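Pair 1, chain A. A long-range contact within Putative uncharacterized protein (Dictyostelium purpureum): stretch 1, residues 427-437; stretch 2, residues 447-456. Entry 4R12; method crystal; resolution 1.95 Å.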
# COMPACT_ATOMS: atom_id res chain seq x y z
N LEU A 427 7.59 -13.47 12.59
CA LEU A 427 6.60 -13.82 11.58
C LEU A 427 5.97 -15.21 11.77
O LEU A 427 4.75 -15.36 11.71
CB LEU A 427 7.21 -13.70 10.17
CG LEU A 427 6.31 -14.00 8.99
CD1 LEU A 427 5.06 -13.14 9.02
CD2 LEU A 427 7.11 -13.74 7.70
N ASN A 428 6.80 -16.23 12.01
CA ASN A 428 6.27 -17.59 12.20
C ASN A 428 5.25 -17.66 13.34
O ASN A 428 4.15 -18.20 13.17
CB ASN A 428 7.42 -18.56 12.47
CG ASN A 428 8.24 -18.89 11.21
OD1 ASN A 428 7.95 -18.41 10.12
ND2 ASN A 428 9.27 -19.71 11.38
N ASP A 429 5.62 -17.09 14.48
CA ASP A 429 4.73 -17.02 15.64
C ASP A 429 3.42 -16.31 15.33
O ASP A 429 2.35 -16.81 15.67
CB ASP A 429 5.45 -16.33 16.81
CG ASP A 429 6.30 -17.30 17.63
OD1 ASP A 429 6.15 -18.52 17.41
OD2 ASP A 429 7.08 -16.85 18.48
N ILE A 430 3.50 -15.15 14.66
CA ILE A 430 2.29 -14.42 14.33
C ILE A 430 1.40 -15.22 13.36
O ILE A 430 0.18 -15.30 13.55
CB ILE A 430 2.64 -13.02 13.75
CG1 ILE A 430 3.29 -12.17 14.86
CG2 ILE A 430 1.40 -12.31 13.20
CD1 ILE A 430 3.88 -10.82 14.39
N VAL A 431 2.01 -15.85 12.34
CA VAL A 431 1.22 -16.68 11.43
C VAL A 431 0.57 -17.86 12.17
O VAL A 431 -0.62 -18.14 12.00
CB VAL A 431 2.07 -17.22 10.26
CG1 VAL A 431 1.24 -18.17 9.37
CG2 VAL A 431 2.62 -16.06 9.43
N TYR A 432 1.35 -18.52 13.02
CA TYR A 432 0.80 -19.63 13.80
C TYR A 432 -0.34 -19.18 14.71
O TYR A 432 -1.42 -19.80 14.73
CB TYR A 432 1.88 -20.30 14.66
CG TYR A 432 1.27 -21.38 15.52
CD1 TYR A 432 0.87 -22.58 14.96
CD2 TYR A 432 1.04 -21.18 16.89
CE1 TYR A 432 0.29 -23.59 15.73
CE2 TYR A 432 0.45 -22.18 17.67
CZ TYR A 432 0.07 -23.38 17.08
OH TYR A 432 -0.51 -24.38 17.81
N ILE A 433 -0.12 -18.10 15.45
CA ILE A 433 -1.12 -17.64 16.39
C ILE A 433 -2.39 -17.20 15.64
O ILE A 433 -3.49 -17.58 16.03
CB ILE A 433 -0.57 -16.49 17.27
CG1 ILE A 433 0.53 -17.04 18.18
CG2 ILE A 433 -1.68 -15.86 18.10
CD1 ILE A 433 1.44 -15.97 18.78
N LEU A 434 -2.24 -16.42 14.56
CA LEU A 434 -3.42 -15.95 13.85
C LEU A 434 -4.16 -17.09 13.15
O LEU A 434 -5.39 -17.09 13.11
CB LEU A 434 -3.05 -14.85 12.84
CG LEU A 434 -2.64 -13.51 13.47
CD1 LEU A 434 -2.15 -12.54 12.39
CD2 LEU A 434 -3.79 -12.86 14.30
N SER A 435 -3.42 -18.05 12.60
CA SER A 435 -4.05 -19.20 11.94
C SER A 435 -4.89 -20.01 12.93
O SER A 435 -6.02 -20.36 12.66
CB SER A 435 -3.00 -20.12 11.32
OG SER A 435 -2.20 -19.41 10.37
N THR A 436 -4.30 -20.29 14.09
CA THR A 436 -4.96 -21.07 15.13
C THR A 436 -6.18 -20.30 15.68
O THR A 436 -7.24 -20.88 15.93
CB THR A 436 -3.97 -21.39 16.26
OG1 THR A 436 -2.88 -22.15 15.71
CG2 THR A 436 -4.65 -22.21 17.38
N PHE A 437 -6.01 -19.00 15.85
CA PHE A 437 -7.07 -18.13 16.35
C PHE A 437 -8.27 -18.14 15.41
O PHE A 437 -9.40 -18.34 15.84
CB PHE A 437 -6.52 -16.71 16.55
CG PHE A 437 -7.58 -15.64 16.69
CD1 PHE A 437 -8.42 -15.61 17.80
CD2 PHE A 437 -7.71 -14.65 15.73
CE1 PHE A 437 -9.39 -14.61 17.93
CE2 PHE A 437 -8.68 -13.65 15.85
CZ PHE A 437 -9.52 -13.63 16.96
N ASN A 447 -5.03 -28.75 14.71
CA ASN A 447 -3.63 -28.49 14.96
C ASN A 447 -3.03 -27.84 13.73
O ASN A 447 -2.97 -28.47 12.68
CB ASN A 447 -2.88 -29.78 15.30
CG ASN A 447 -3.39 -30.43 16.56
OD1 ASN A 447 -3.58 -31.65 16.61
ND2 ASN A 447 -3.63 -29.61 17.58
N ILE A 448 -2.62 -26.58 13.85
CA ILE A 448 -2.07 -25.85 12.71
C ILE A 448 -0.59 -26.13 12.50
O ILE A 448 0.20 -26.02 13.44
CB ILE A 448 -2.23 -24.33 12.87
CG1 ILE A 448 -3.71 -23.93 12.97
CG2 ILE A 448 -1.49 -23.60 11.75
CD1 ILE A 448 -4.51 -24.23 11.76
N THR A 449 -0.22 -26.48 11.28
CA THR A 449 1.19 -26.47 10.88
C THR A 449 1.38 -25.30 9.92
O THR A 449 0.73 -25.25 8.88
CB THR A 449 1.60 -27.79 10.19
OG1 THR A 449 1.43 -28.88 11.11
CG2 THR A 449 3.05 -27.75 9.72
N ILE A 450 2.22 -24.33 10.27
CA ILE A 450 2.41 -23.22 9.34
C ILE A 450 3.24 -23.66 8.14
O ILE A 450 4.08 -24.55 8.24
CB ILE A 450 3.05 -21.99 9.99
CG1 ILE A 450 4.46 -22.30 10.51
CG2 ILE A 450 2.18 -21.49 11.13
CD1 ILE A 450 5.21 -21.05 10.99
N ASP A 451 3.00 -23.04 6.99
CA ASP A 451 3.72 -23.42 5.79
C ASP A 451 5.00 -22.59 5.71
O ASP A 451 5.00 -21.49 5.14
CB ASP A 451 2.82 -23.24 4.56
CG ASP A 451 3.43 -23.82 3.29
OD1 ASP A 451 4.67 -23.86 3.19
OD2 ASP A 451 2.66 -24.20 2.40
N LYS A 452 6.08 -23.12 6.26
CA LYS A 452 7.33 -22.37 6.37
C LYS A 452 7.97 -22.17 5.01
O LYS A 452 8.60 -21.16 4.78
CB LYS A 452 8.30 -23.07 7.32
CG LYS A 452 7.88 -22.95 8.79
CD LYS A 452 8.90 -23.61 9.72
CE LYS A 452 8.45 -23.49 11.18
NZ LYS A 452 9.39 -24.17 12.10
N ASN A 453 7.82 -23.15 4.11
CA ASN A 453 8.39 -23.00 2.77
C ASN A 453 7.79 -21.78 2.08
O ASN A 453 8.49 -20.96 1.50
CB ASN A 453 8.15 -24.26 1.92
CG ASN A 453 8.84 -24.19 0.55
OD1 ASN A 453 10.04 -24.44 0.43
ND2 ASN A 453 8.08 -23.83 -0.48
N PHE A 454 6.47 -21.65 2.17
CA PHE A 454 5.75 -20.51 1.61
C PHE A 454 6.14 -19.17 2.27
O PHE A 454 6.40 -18.16 1.58
CB PHE A 454 4.24 -20.75 1.74
CG PHE A 454 3.39 -19.66 1.18
CD1 PHE A 454 3.00 -19.67 -0.16
CD2 PHE A 454 2.92 -18.63 2.00
CE1 PHE A 454 2.19 -18.67 -0.67
CE2 PHE A 454 2.11 -17.63 1.49
CZ PHE A 454 1.74 -17.65 0.16
N ILE A 455 6.19 -19.16 3.60
CA ILE A 455 6.61 -17.96 4.36
C ILE A 455 7.99 -17.49 3.90
O ILE A 455 8.21 -16.30 3.61
CB ILE A 455 6.62 -18.25 5.92
CG1 ILE A 455 5.19 -18.42 6.45
CG2 ILE A 455 7.34 -17.14 6.68
CD1 ILE A 455 5.10 -19.06 7.87
N ASN A 456 8.92 -18.42 3.78
CA ASN A 456 10.31 -18.08 3.46
C ASN A 456 10.49 -17.56 2.03
O ASN A 456 11.47 -16.88 1.73
CB ASN A 456 11.21 -19.29 3.69
CG ASN A 456 11.31 -19.66 5.16
OD1 ASN A 456 11.02 -18.85 6.03
ND2 ASN A 456 11.70 -20.91 5.42
O HOH W 1 9.48 -19.72 8.16
O HOH W 2 -2.86 -25.01 16.18

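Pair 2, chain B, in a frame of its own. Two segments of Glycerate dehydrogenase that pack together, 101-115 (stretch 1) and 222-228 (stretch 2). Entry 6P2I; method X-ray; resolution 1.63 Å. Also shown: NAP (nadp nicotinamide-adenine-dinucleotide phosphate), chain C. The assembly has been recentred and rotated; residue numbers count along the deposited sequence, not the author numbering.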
# COMPACT_ATOMS: atom_id res chain seq x y z
N ALA B 101 -8.76 -7.82 -6.33
CA ALA B 101 -7.36 -7.62 -6.70
C ALA B 101 -7.10 -6.18 -7.12
O ALA B 101 -6.12 -5.56 -6.68
CB ALA B 101 -6.98 -8.59 -7.83
N VAL B 102 -7.97 -5.61 -7.96
CA VAL B 102 -7.72 -4.26 -8.45
C VAL B 102 -7.92 -3.25 -7.34
O VAL B 102 -7.14 -2.30 -7.20
CB VAL B 102 -8.62 -3.95 -9.67
CG1 VAL B 102 -8.41 -2.50 -10.13
CG2 VAL B 102 -8.29 -4.91 -10.81
N ALA B 103 -8.96 -3.43 -6.52
CA ALA B 103 -9.18 -2.51 -5.41
C ALA B 103 -7.98 -2.51 -4.46
O ALA B 103 -7.54 -1.44 -4.01
CB ALA B 103 -10.46 -2.88 -4.66
N GLU B 104 -7.43 -3.68 -4.15
CA GLU B 104 -6.24 -3.70 -3.31
C GLU B 104 -5.06 -3.03 -4.01
O GLU B 104 -4.25 -2.36 -3.36
CB GLU B 104 -5.89 -5.13 -2.91
CG GLU B 104 -6.88 -5.70 -1.92
CD GLU B 104 -6.50 -7.07 -1.36
OE1 GLU B 104 -5.32 -7.46 -1.46
OE2 GLU B 104 -7.41 -7.74 -0.83
N HIS B 105 -4.97 -3.17 -5.34
CA HIS B 105 -3.89 -2.52 -6.06
C HIS B 105 -3.99 -1.02 -6.00
O HIS B 105 -2.95 -0.33 -6.02
CB HIS B 105 -3.90 -2.97 -7.53
CG HIS B 105 -2.59 -2.80 -8.22
ND1 HIS B 105 -1.53 -3.67 -8.04
CD2 HIS B 105 -2.17 -1.88 -9.12
CE1 HIS B 105 -0.53 -3.30 -8.81
NE2 HIS B 105 -0.88 -2.21 -9.47
N VAL B 106 -5.21 -0.47 -5.95
CA VAL B 106 -5.34 0.98 -5.79
C VAL B 106 -4.61 1.43 -4.53
O VAL B 106 -3.89 2.44 -4.54
CB VAL B 106 -6.83 1.38 -5.74
CG1 VAL B 106 -6.99 2.82 -5.29
CG2 VAL B 106 -7.51 1.16 -7.10
N PHE B 107 -4.78 0.69 -3.44
CA PHE B 107 -4.12 1.07 -2.20
C PHE B 107 -2.63 0.75 -2.25
O PHE B 107 -1.83 1.51 -1.70
CB PHE B 107 -4.82 0.40 -1.01
CG PHE B 107 -6.14 1.02 -0.71
CD1 PHE B 107 -7.29 0.62 -1.39
CD2 PHE B 107 -6.22 2.06 0.20
CE1 PHE B 107 -8.49 1.23 -1.14
CE2 PHE B 107 -7.44 2.67 0.46
CZ PHE B 107 -8.57 2.26 -0.20
N ALA B 108 -2.24 -0.33 -2.93
CA ALA B 108 -0.81 -0.57 -3.16
C ALA B 108 -0.16 0.62 -3.84
O ALA B 108 0.89 1.11 -3.41
CB ALA B 108 -0.62 -1.85 -3.99
N LEU B 109 -0.78 1.11 -4.92
CA LEU B 109 -0.22 2.25 -5.64
C LEU B 109 -0.26 3.52 -4.81
O LEU B 109 0.71 4.28 -4.79
CB LEU B 109 -0.99 2.47 -6.94
CG LEU B 109 -0.74 1.42 -8.01
CD1 LEU B 109 -1.73 1.63 -9.17
CD2 LEU B 109 0.71 1.49 -8.51
N LEU B 110 -1.39 3.78 -4.14
CA LEU B 110 -1.54 4.99 -3.33
C LEU B 110 -0.46 5.06 -2.26
O LEU B 110 0.17 6.10 -2.08
CB LEU B 110 -2.94 5.02 -2.71
CG LEU B 110 -3.23 6.05 -1.61
CD1 LEU B 110 -3.01 7.48 -2.11
CD2 LEU B 110 -4.66 5.88 -1.11
N PHE B 111 -0.25 3.96 -1.55
CA PHE B 111 0.78 3.94 -0.51
C PHE B 111 2.18 4.05 -1.11
O PHE B 111 3.04 4.74 -0.55
CB PHE B 111 0.65 2.66 0.32
CG PHE B 111 -0.45 2.70 1.36
CD1 PHE B 111 -0.57 3.79 2.24
CD2 PHE B 111 -1.35 1.65 1.47
CE1 PHE B 111 -1.60 3.81 3.19
CE2 PHE B 111 -2.36 1.67 2.40
CZ PHE B 111 -2.48 2.75 3.28
N ALA B 112 2.43 3.39 -2.25
CA ALA B 112 3.73 3.48 -2.89
C ALA B 112 4.05 4.92 -3.28
O ALA B 112 5.19 5.37 -3.15
CB ALA B 112 3.78 2.55 -4.11
N VAL B 113 3.05 5.65 -3.77
CA VAL B 113 3.24 7.07 -4.07
C VAL B 113 3.43 7.86 -2.79
O VAL B 113 4.38 8.64 -2.65
CB VAL B 113 2.06 7.61 -4.88
CG1 VAL B 113 2.16 9.13 -5.04
CG2 VAL B 113 1.97 6.94 -6.26
N ASN B 114 2.50 7.68 -1.83
CA ASN B 114 2.47 8.52 -0.65
C ASN B 114 3.74 8.37 0.17
O ASN B 114 4.27 9.36 0.70
CB ASN B 114 1.26 8.18 0.21
CG ASN B 114 0.23 9.28 0.20
OD1 ASN B 114 0.09 10.00 -0.79
ND2 ASN B 114 -0.49 9.42 1.31
N ARG B 115 4.25 7.15 0.28
CA ARG B 115 5.41 6.88 1.11
C ARG B 115 6.71 6.91 0.31
O ARG B 115 7.78 6.67 0.88
CB ARG B 115 5.25 5.51 1.81
CG ARG B 115 4.00 5.34 2.69
CD ARG B 115 3.93 6.47 3.67
NE ARG B 115 2.81 6.45 4.61
CZ ARG B 115 2.94 6.23 5.93
NH1 ARG B 115 4.10 5.92 6.45
NH2 ARG B 115 1.88 6.32 6.72
N ALA B 222 -2.43 16.34 -4.35
CA ALA B 222 -3.31 15.25 -4.75
C ALA B 222 -2.50 14.06 -5.27
O ALA B 222 -1.38 14.21 -5.77
CB ALA B 222 -4.28 15.72 -5.84
N VAL B 223 -3.08 12.87 -5.15
CA VAL B 223 -2.55 11.65 -5.75
C VAL B 223 -3.60 11.11 -6.71
O VAL B 223 -4.77 10.96 -6.34
CB VAL B 223 -2.19 10.58 -4.70
CG1 VAL B 223 -1.85 9.26 -5.40
CG2 VAL B 223 -1.00 11.06 -3.85
N LEU B 224 -3.18 10.82 -7.93
CA LEU B 224 -4.05 10.28 -8.97
C LEU B 224 -3.69 8.82 -9.20
O LEU B 224 -2.51 8.50 -9.40
CB LEU B 224 -3.90 11.09 -10.25
CG LEU B 224 -4.63 10.57 -11.49
CD1 LEU B 224 -6.13 10.53 -11.25
CD2 LEU B 224 -4.28 11.44 -12.70
N ILE B 225 -4.69 7.95 -9.16
CA ILE B 225 -4.52 6.51 -9.38
C ILE B 225 -5.30 6.13 -10.63
O ILE B 225 -6.48 6.47 -10.76
CB ILE B 225 -5.00 5.68 -8.17
CG1 ILE B 225 -4.31 6.14 -6.87
CG2 ILE B 225 -4.78 4.19 -8.44
CD1 ILE B 225 -2.80 5.94 -6.87
N ASN B 226 -4.65 5.41 -11.56
CA ASN B 226 -5.36 4.90 -12.73
C ASN B 226 -5.08 3.41 -12.90
O ASN B 226 -4.01 3.02 -13.38
CB ASN B 226 -4.99 5.68 -13.99
CG ASN B 226 -5.92 5.34 -15.14
OD1 ASN B 226 -6.99 4.78 -14.92
ND2 ASN B 226 -5.50 5.65 -16.37
N THR B 227 -6.05 2.58 -12.52
CA THR B 227 -6.04 1.17 -12.88
C THR B 227 -6.86 0.89 -14.13
O THR B 227 -7.13 -0.27 -14.43
CB THR B 227 -6.57 0.31 -11.73
OG1 THR B 227 -7.88 0.75 -11.35
CG2 THR B 227 -5.68 0.43 -10.49
N CYS B 228 -7.28 1.93 -14.85
CA CYS B 228 -8.02 1.78 -16.10
C CYS B 228 -7.13 2.20 -17.27
O CYS B 228 -5.92 2.38 -17.13
CB CYS B 228 -9.32 2.57 -16.03
SG CYS B 228 -10.49 1.94 -14.81
PA NAP C . -18.57 -1.42 -13.94
O1A NAP C . -19.24 -1.46 -15.29
O2A NAP C . -19.10 -2.27 -12.82
O5B NAP C . -18.58 0.10 -13.44
C5B NAP C . -18.32 1.18 -14.33
C4B NAP C . -18.63 2.47 -13.59
O4B NAP C . -18.28 3.56 -14.45
C3B NAP C . -20.12 2.62 -13.28
O3B NAP C . -20.28 3.41 -12.09
C2B NAP C . -20.64 3.43 -14.45
O2B NAP C . -21.81 4.17 -14.14
C1B NAP C . -19.45 4.36 -14.64
N9A NAP C . -19.48 5.00 -15.96
C8A NAP C . -19.61 4.39 -17.16
N7A NAP C . -19.62 5.31 -18.15
C5A NAP C . -19.50 6.52 -17.57
C6A NAP C . -19.44 7.92 -18.04
N6A NAP C . -19.51 8.21 -19.36
N1A NAP C . -19.30 8.88 -17.10
C2A NAP C . -19.23 8.61 -15.78
N3A NAP C . -19.27 7.36 -15.28
C4A NAP C . -19.41 6.30 -16.13
O3 NAP C . -17.00 -1.67 -14.24
PN NAP C . -15.90 -2.28 -13.24
O1N NAP C . -16.09 -3.77 -13.11
O2N NAP C . -15.83 -1.45 -11.98
O5D NAP C . -14.57 -2.05 -14.13
C5D NAP C . -14.18 -0.73 -14.51
C4D NAP C . -12.97 -0.77 -15.42
O4D NAP C . -11.85 -1.29 -14.70
C3D NAP C . -13.09 -1.73 -16.60
O3D NAP C . -13.82 -1.17 -17.70
C2D NAP C . -11.64 -2.02 -16.93
O2D NAP C . -11.20 -1.15 -17.98
C1D NAP C . -10.88 -1.74 -15.63
N1N NAP C . -10.22 -2.95 -15.14
C2N NAP C . -8.89 -2.93 -14.92
C3N NAP C . -8.22 -4.07 -14.48
C7N NAP C . -6.72 -4.04 -14.27
O7N NAP C . -6.11 -5.10 -14.19
N7N NAP C . -6.07 -2.87 -14.24
C4N NAP C . -8.95 -5.24 -14.25
C5N NAP C . -10.33 -5.24 -14.49
C6N NAP C . -10.93 -4.06 -14.93
P2B NAP C . -23.30 3.56 -14.26
O1X NAP C . -23.41 3.02 -15.68
O2X NAP C . -23.37 2.47 -13.23
O3X NAP C . -24.18 4.74 -13.93

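Pairs 1 and 2 share one backbone arrangement: a helix packed against an extended segment that runs roughly back along it, with 14 central residues superposing at 0.8 Å RMSD over N, CA and C. In pair 2 the extended segment is a strand, 223-226, crossing helix 101-114 at 145°; in pair 1 it is a loop that leads into a second helix at Lys452(A). No direct hydrogen bond links the two stretches in either pair; contact is mainly side-chain packing, with two water bridges added in pair 1, and 478 Å² is buried in pair 1 and 410 Å² in pair 2.

The only matched position with the same residue in both pairs is Ile450(A) = Ile225(B), in different rotamers. Ile450(A), chi1 p, lays CG2 3.7 Å from Tyr432(A) CB and 3.9 Å from Val431(A) CG1, and its CD1 reaches 3.6 Å from Asn428(A) CB. Ile225(B), chi1 m, instead sends CD1 to Leu109(B) CB at 3.9 Å and CG2 to Val106(B) CG1 at 4.1 Å. At the matched Val431(A) = Leu109(B), side-chain centres lie 0.6 Å apart, so a beta-branched valine and a longer leucine occupy much the same place.

Two residues earlier in the extended segment, Ile448(A) = Val223(B) also points inward. Ile448(A) CG2 meets Ser435(A) CB at 3.8 Å, where the matched Val113(B) offers CG1 to Val223(B) CG2 at 3.9 Å. The small Ser435(A) turns its hydroxyl back to its own helix, OG donating to Val431(A) O at 2.6 Å, whereas Val113(B) is wholly apolar. At Tyr432(A) = Leu110(B), both CA-to-CB bonds point sideways and both side-chain ends come nearer. The tyrosine ring edge lies near Ile448(A) O, 3.3 Å from Tyr432(A) CE1; CE1 is also 3.9 Å from Ile448(A) CB, while Leu110(B) CD1 touches Val223(B) CG1 at 3.9 Å. The tyrosine also brings in water 2, which bonds to Tyr432(A) OH at 2.9 Å and accepts from Ile448(A) N at 2.8 Å, a bridge across the contact.

Toward the N-terminal end of the matched helix residues, Leu427(A) = His105(B) and Asn428(A) = Val106(B) differ in polarity. Leu427(A) CD2 packs on Ile455(A) CG2 at 3.6 Å; His105(B) has only its ring edge near the other stretch, CD2 lying 4.4 Å from Thr227(B) CG2. Water 1 donates to Asn428(A) OD1 and Asn456(A) OD1, both at 2.8 Å, while Val106(B) CG2 simply packs 3.9 Å from Thr227(B) CG2. Lys452(A) = Thr227(B) matches loosely: the lysine points sideways, whereas the threonine points toward the helix and its backbone O accepts from NAP N7N at 2.8 Å.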